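Local coordinates for Bse634I restriction endonuclease (Geobacillus stearothermophilus, PDB 1KNV) that cleaves double-stranded DNA at a specific recognition sequence as a type II restriction endonuclease, at the interface of chains A and B and the interface of chains A and C. Coordinates in Å, arbitrary orientation; residue numbers count along the deposited sequence, not the author numbering. Chains: chain A/B/C, Bse634I restriction endonuclease.

Both contacts use the long helix 203-227 of chain A, and the centres of their C-alpha atoms lie about 16 Å apart. Contact 1 takes A:His211 to A:Ser218 along the middle of that helix against chain B; contact 2 takes A:His222 and A:Arg226, near its C-terminal end, against chain C. Chain A adds the 3-10 helix 257-259 at contact 1 and helix 118-132 at contact 2. Each interface is two-fold symmetric, so every chain can offer both surfaces. One helix thus links two kinds of pairing, consistent with a tetramer built as a dimer of dimers.

Contact 1: the interface of chains A and B. Residues chain A 211, 214-215, 218, 257; chain B 210, 214, 254, 257, 260.
Helix 203-227 and the 3-10 helix starting at A:Thr257 meet their chain B counterparts here, A:Thr257 and B:Thr257 facing each other across the two-fold interface of this Cfr10I/Bse634I-family endonuclease. Their hydroxyls hydrogen-bond at 2.8 Å between A:Thr257 OG1 and B:Thr257 OG1, the side chains crossing at about a right angle. Chi1 of 56° in A:Thr257 and 65° in B:Thr257 tucks each OG1 between backbone N and carbonyl carbon, turning it toward its mate. Water 1 and water 2 each touch both hydroxyls. Water 1 also bonds the side-chain amide oxygen A:Asn214 OD1 at 2.9 Å, and water 2 bonds B:Asn214 OD1 at 2.7 Å. Each OD1 also accepts the backbone N-H of A:Thr257 or B:Thr257 in its own chain, which ties the helix to the 3-10 turn. On one flank B:Thr257 CB lies 3.5 Å from A:Ser218 OG, whose hydroxyl is held by A:Asn214 O at 2.9 Å. An alanine here would probably open a gap beside B:Thr257 CB and CG2, where the hydroxyl now packs, and leave A:Asn214 O without this side-chain donor. Farther along, A:His211 CE1 lies 3.4 Å from B:Val210 CG1, the side chains again perpendicular. A:Ile215 CG1 packs on one face of that imidazole, and NE2 points almost straight at water 3 (170° at H), which bridges to the hydroxyl B:Thr254 OG1.

Contact 2: the interface of chains A and C. Residues chain A 126-127, 130, 222, 226; chain C 227-228.
C:Trp228, just beyond the C-terminal end of helix 203-227, lays its indole against A:His222 and A:Leu127 from helices 203-227 and 118-132. Aromatic contact comes first: the A:His222 ring stands edge-to-face on the indole, planes 63° apart, with NE2 3.5 Å above it and displaced toward the rim. The histidine is backed by its own chain, A:Leu127 CD2 lying over the centre of one imidazole face, which should limit its rocking. In the apolar packing, A:Leu127 CD1 sits over the pyrrole rim on the face that A:His222 takes, 3.8 Å from C:Trp228 CE2. The hydroxyl A:Ser130 OG sits at the indole edge in plane, 3.6 Å from C:Trp228 NE1, too far to count as a bond; it donates instead to A:Leu127 O. Polar groups touch the backbone and CB without a recorded hydrogen bond. The A:Arg226 guanidinium runs nearly parallel to the indole, 9° apart, yet lies over the C:Tyr227-C:Trp228 peptide rather than the rings, with NE 3.4 Å from C:Trp228 CB. A:Gln126 brings its NE2 to 3.3 Å from the same CB. Its OE1 faces C:Trp228 O at 3.2 Å, two acceptors as modelled, so this amide orientation is doubtful. C:Trp228 has its CG anti to the backbone N (chi1 -165°), which swings the indole onto chain A. With its symmetry twin, this tryptophan anchor probably joins two dimers into the tetramer.

Contact 1: the interface of chains A and B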
ATOM      1  N   HIS A 211     -12.876 -16.528   9.123  1.00 16.05           N
ATOM      2  CA  HIS A 211     -12.025 -16.798   7.986  1.00 15.93           C
ATOM      3  C   HIS A 211     -12.678 -16.482   6.651  1.00 15.91           C
ATOM      4  O   HIS A 211     -12.064 -15.868   5.787  1.00 16.97           O
ATOM      5  CB  HIS A 211     -11.577 -18.255   8.001  1.00 15.46           C
ATOM      6  CG  HIS A 211     -10.519 -18.554   6.992  1.00 16.62           C
ATOM      7  ND1 HIS A 211      -9.350 -17.817   6.894  1.00 16.05           N
ATOM      8  CD2 HIS A 211     -10.475 -19.449   5.984  1.00 16.13           C
ATOM      9  CE1 HIS A 211      -8.647 -18.237   5.870  1.00 16.75           C
ATOM     10  NE2 HIS A 211      -9.309 -19.232   5.291  1.00 18.06           N
ATOM     11  N   ASN A 214     -12.678 -12.936   5.867  1.00 12.77           N
ATOM     12  CA  ASN A 214     -11.342 -12.498   5.498  1.00 14.92           C
ATOM     13  C   ASN A 214     -11.069 -12.927   4.059  1.00 15.05           C
ATOM     14  O   ASN A 214     -10.539 -12.155   3.266  1.00 17.14           O
ATOM     15  CB  ASN A 214     -10.296 -13.120   6.432  1.00 13.30           C
ATOM     16  CG  ASN A 214      -9.977 -12.235   7.629  1.00 15.21           C
ATOM     17  OD1 ASN A 214      -9.390 -11.152   7.483  1.00 15.07           O
ATOM     18  ND2 ASN A 214     -10.367 -12.688   8.821  1.00 14.32           N
ATOM     19  N   ILE A 215     -11.448 -14.160   3.733  1.00 15.76           N
ATOM     20  CA  ILE A 215     -11.252 -14.713   2.398  1.00 16.40           C
ATOM     21  C   ILE A 215     -12.025 -13.958   1.329  1.00 16.51           C
ATOM     22  O   ILE A 215     -11.455 -13.571   0.313  1.00 17.22           O
ATOM     23  CB  ILE A 215     -11.665 -16.201   2.350  1.00 17.25           C
ATOM     24  CG1 ILE A 215     -10.626 -17.043   3.084  1.00 17.85           C
ATOM     25  CG2 ILE A 215     -11.782 -16.684   0.910  1.00 16.52           C
ATOM     26  CD1 ILE A 215      -9.279 -17.103   2.381  1.00 18.86           C
ATOM     27  N   SER A 218     -11.028  -9.950   1.170  1.00 14.96           N
ATOM     28  CA  SER A 218      -9.717  -9.660   0.596  1.00 15.24           C
ATOM     29  C   SER A 218      -9.781  -9.803  -0.928  1.00 16.13           C
ATOM     30  O   SER A 218      -9.224  -8.984  -1.673  1.00 15.99           O
ATOM     31  CB  SER A 218      -8.643 -10.578   1.202  1.00 13.65           C
ATOM     32  OG  SER A 218      -8.898 -11.943   0.940  1.00 13.71           O
ATOM     33  N   THR A 257      -7.685  -8.941   8.348  1.00 16.94           N
ATOM     34  CA  THR A 257      -6.232  -8.825   8.274  1.00 17.49           C
ATOM     35  C   THR A 257      -5.660  -8.013   7.114  1.00 17.63           C
ATOM     36  O   THR A 257      -4.655  -7.328   7.296  1.00 18.57           O
ATOM     37  CB  THR A 257      -5.552 -10.229   8.326  1.00 17.30           C
ATOM     38  OG1 THR A 257      -6.067 -11.068   7.287  1.00 19.22           O
ATOM     39  CG2 THR A 257      -5.822 -10.899   9.666  1.00 17.11           C
TER
ATOM     40  N   VAL B 210      -4.517 -21.947   9.770  1.00 19.11           N
ATOM     41  CA  VAL B 210      -4.699 -20.955   8.717  1.00 17.86           C
ATOM     42  C   VAL B 210      -5.019 -19.561   9.252  1.00 16.71           C
ATOM     43  O   VAL B 210      -4.412 -18.579   8.842  1.00 16.01           O
ATOM     44  CB  VAL B 210      -5.814 -21.396   7.725  1.00 18.19           C
ATOM     45  CG1 VAL B 210      -6.131 -20.278   6.776  1.00 18.12           C
ATOM     46  CG2 VAL B 210      -5.363 -22.622   6.933  1.00 16.87           C
ATOM     47  N   ASN B 214      -2.610 -16.025   9.425  1.00 14.83           N
ATOM     48  CA  ASN B 214      -3.037 -14.748   8.854  1.00 15.09           C
ATOM     49  C   ASN B 214      -2.975 -13.629   9.869  1.00 14.66           C
ATOM     50  O   ASN B 214      -2.539 -12.526   9.548  1.00 14.05           O
ATOM     51  CB  ASN B 214      -4.459 -14.851   8.314  1.00 13.90           C
ATOM     52  CG  ASN B 214      -4.486 -15.310   6.885  1.00 14.73           C
ATOM     53  OD1 ASN B 214      -4.018 -14.597   5.993  1.00 15.44           O
ATOM     54  ND2 ASN B 214      -5.020 -16.508   6.650  1.00 14.13           N
ATOM     55  N   THR B 254      -3.015 -22.105   1.117  1.00 22.07           N
ATOM     56  CA  THR B 254      -3.838 -20.906   1.032  1.00 21.57           C
ATOM     57  C   THR B 254      -2.981 -19.650   1.287  1.00 21.08           C
ATOM     58  O   THR B 254      -2.179 -19.602   2.223  1.00 20.08           O
ATOM     59  CB  THR B 254      -5.010 -21.004   2.051  1.00 20.87           C
ATOM     60  OG1 THR B 254      -5.816 -19.828   1.991  1.00 22.72           O
ATOM     61  CG2 THR B 254      -4.486 -21.163   3.453  1.00 20.99           C
ATOM     62  N   THR B 257      -4.190 -13.675   3.274  1.00 14.32           N
ATOM     63  CA  THR B 257      -5.080 -12.684   2.669  1.00 16.37           C
ATOM     64  C   THR B 257      -4.551 -11.256   2.555  1.00 16.97           C
ATOM     65  O   THR B 257      -4.918 -10.525   1.623  1.00 17.20           O
ATOM     66  CB  THR B 257      -6.462 -12.630   3.382  1.00 16.32           C
ATOM     67  OG1 THR B 257      -6.306 -12.176   4.729  1.00 17.12           O
ATOM     68  CG2 THR B 257      -7.112 -13.997   3.388  1.00 15.55           C
ATOM     69  N   ILE B 260      -2.623 -10.313  -0.948  1.00 18.93           N
ATOM     70  CA  ILE B 260      -3.184 -10.288  -2.301  1.00 19.13           C
ATOM     71  C   ILE B 260      -3.829  -8.971  -2.710  1.00 20.56           C
ATOM     72  O   ILE B 260      -4.510  -8.907  -3.735  1.00 21.43           O
ATOM     73  CB  ILE B 260      -4.231 -11.417  -2.541  1.00 17.57           C
ATOM     74  CG1 ILE B 260      -5.488 -11.184  -1.699  1.00 17.16           C
ATOM     75  CG2 ILE B 260      -3.618 -12.773  -2.231  1.00 16.51           C
ATOM     76  CD1 ILE B 260      -6.629 -12.154  -2.046  1.00 15.90           C
TER
HETATM   77  O   HOH W   1      -8.187 -10.088   5.101  1.00 15.26           O
HETATM   78  O   HOH W   2      -3.491 -11.987   6.299  1.00 18.87           O
HETATM   79  O   HOH W   3      -8.491 -21.006   3.074  1.00 19.64           O

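Contact 2: the interface of chains A and C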
ATOM      1  N   GLN A 126      -5.645 -14.807 -13.486  1.00 33.72           N
ATOM      2  CA  GLN A 126      -4.342 -14.198 -13.619  1.00 33.71           C
ATOM      3  C   GLN A 126      -3.706 -14.128 -12.232  1.00 34.01           C
ATOM      4  O   GLN A 126      -2.540 -14.499 -12.061  1.00 35.88           O
ATOM      5  CB  GLN A 126      -4.482 -12.815 -14.254  1.00 34.56           C
ATOM      6  CG  GLN A 126      -3.178 -12.253 -14.766  1.00 36.33           C
ATOM      7  CD  GLN A 126      -2.330 -11.680 -13.655  1.00 37.46           C
ATOM      8  OE1 GLN A 126      -1.094 -11.609 -13.755  1.00 36.86           O
ATOM      9  NE2 GLN A 126      -2.991 -11.250 -12.586  1.00 37.99           N
ATOM     10  N   LEU A 127      -4.468 -13.676 -11.237  1.00 32.42           N
ATOM     11  CA  LEU A 127      -3.959 -13.595  -9.869  1.00 31.31           C
ATOM     12  C   LEU A 127      -3.631 -14.997  -9.387  1.00 33.11           C
ATOM     13  O   LEU A 127      -2.634 -15.225  -8.711  1.00 34.10           O
ATOM     14  CB  LEU A 127      -5.003 -12.993  -8.924  1.00 28.59           C
ATOM     15  CG  LEU A 127      -4.768 -13.271  -7.431  1.00 27.26           C
ATOM     16  CD1 LEU A 127      -3.501 -12.586  -6.954  1.00 26.69           C
ATOM     17  CD2 LEU A 127      -5.949 -12.789  -6.623  1.00 25.95           C
ATOM     18  N   SER A 130      -0.382 -16.374 -11.181  1.00 41.29           N
ATOM     19  CA  SER A 130       0.829 -15.710 -10.713  1.00 40.87           C
ATOM     20  C   SER A 130       1.184 -16.323  -9.360  1.00 41.46           C
ATOM     21  O   SER A 130       2.348 -16.624  -9.111  1.00 41.88           O
ATOM     22  CB  SER A 130       0.616 -14.199 -10.560  1.00 39.49           C
ATOM     23  OG  SER A 130      -0.126 -13.907  -9.389  1.00 40.61           O
ATOM     24  N   HIS A 222      -9.023  -7.047  -3.735  1.00 15.94           N
ATOM     25  CA  HIS A 222      -8.075  -7.219  -4.823  1.00 16.53           C
ATOM     26  C   HIS A 222      -8.737  -6.678  -6.088  1.00 16.98           C
ATOM     27  O   HIS A 222      -8.149  -5.888  -6.822  1.00 17.92           O
ATOM     28  CB  HIS A 222      -7.736  -8.703  -4.999  1.00 15.84           C
ATOM     29  CG  HIS A 222      -6.893  -8.994  -6.202  1.00 15.64           C
ATOM     30  ND1 HIS A 222      -7.435  -9.236  -7.447  1.00 15.76           N
ATOM     31  CD2 HIS A 222      -5.554  -9.057  -6.352  1.00 14.79           C
ATOM     32  CE1 HIS A 222      -6.460  -9.436  -8.314  1.00 15.96           C
ATOM     33  NE2 HIS A 222      -5.307  -9.332  -7.678  1.00 17.81           N
ATOM     34  N   ARG A 226      -7.790  -3.893  -8.971  1.00 19.35           N
ATOM     35  CA  ARG A 226      -7.719  -4.229 -10.391  1.00 18.49           C
ATOM     36  C   ARG A 226      -8.578  -3.324 -11.268  1.00 18.52           C
ATOM     37  O   ARG A 226      -8.150  -2.912 -12.350  1.00 17.74           O
ATOM     38  CB  ARG A 226      -8.149  -5.681 -10.605  1.00 17.34           C
ATOM     39  CG  ARG A 226      -7.251  -6.698  -9.938  1.00 18.11           C
ATOM     40  CD  ARG A 226      -5.875  -6.755 -10.583  1.00 17.14           C
ATOM     41  NE  ARG A 226      -5.584  -8.086 -11.110  1.00 20.30           N
ATOM     42  CZ  ARG A 226      -5.679  -8.415 -12.392  1.00 20.82           C
ATOM     43  NH1 ARG A 226      -6.056  -7.511 -13.275  1.00 25.24           N
ATOM     44  NH2 ARG A 226      -5.384  -9.637 -12.791  1.00 21.90           N
TER
ATOM     45  N   TYR C 227      -2.761  -4.606 -13.892  1.00 18.26           N
ATOM     46  CA  TYR C 227      -2.554  -5.888 -14.562  1.00 18.93           C
ATOM     47  C   TYR C 227      -2.021  -6.944 -13.624  1.00 20.45           C
ATOM     48  O   TYR C 227      -1.865  -8.106 -14.009  1.00 20.09           O
ATOM     49  CB  TYR C 227      -1.566  -5.742 -15.723  1.00 17.86           C
ATOM     50  CG  TYR C 227      -2.148  -5.063 -16.933  1.00 18.81           C
ATOM     51  CD1 TYR C 227      -1.967  -3.695 -17.151  1.00 18.57           C
ATOM     52  CD2 TYR C 227      -2.909  -5.786 -17.852  1.00 18.40           C
ATOM     53  CE1 TYR C 227      -2.528  -3.067 -18.264  1.00 19.65           C
ATOM     54  CE2 TYR C 227      -3.477  -5.168 -18.960  1.00 18.79           C
ATOM     55  CZ  TYR C 227      -3.283  -3.811 -19.161  1.00 19.16           C
ATOM     56  OH  TYR C 227      -3.843  -3.203 -20.259  1.00 19.45           O
ATOM     57  N   TRP C 228      -1.734  -6.530 -12.398  1.00 21.60           N
ATOM     58  CA  TRP C 228      -1.182  -7.416 -11.393  1.00 22.89           C
ATOM     59  C   TRP C 228       0.059  -8.105 -11.942  1.00 22.75           C
ATOM     60  O   TRP C 228       0.157  -9.328 -11.955  1.00 23.03           O
ATOM     61  CB  TRP C 228      -2.203  -8.460 -10.965  1.00 23.77           C
ATOM     62  CG  TRP C 228      -1.788  -9.122  -9.702  1.00 25.47           C
ATOM     63  CD1 TRP C 228      -1.201 -10.355  -9.558  1.00 25.09           C
ATOM     64  CD2 TRP C 228      -1.857  -8.551  -8.399  1.00 25.16           C
ATOM     65  NE1 TRP C 228      -0.901 -10.580  -8.236  1.00 26.17           N
ATOM     66  CE2 TRP C 228      -1.293  -9.485  -7.500  1.00 25.76           C
ATOM     67  CE3 TRP C 228      -2.343  -7.331  -7.898  1.00 25.20           C
ATOM     68  CZ2 TRP C 228      -1.199  -9.245  -6.127  1.00 27.09           C
ATOM     69  CZ3 TRP C 228      -2.254  -7.087  -6.535  1.00 26.78           C
ATOM     70  CH2 TRP C 228      -1.684  -8.042  -5.662  1.00 26.30           C
TER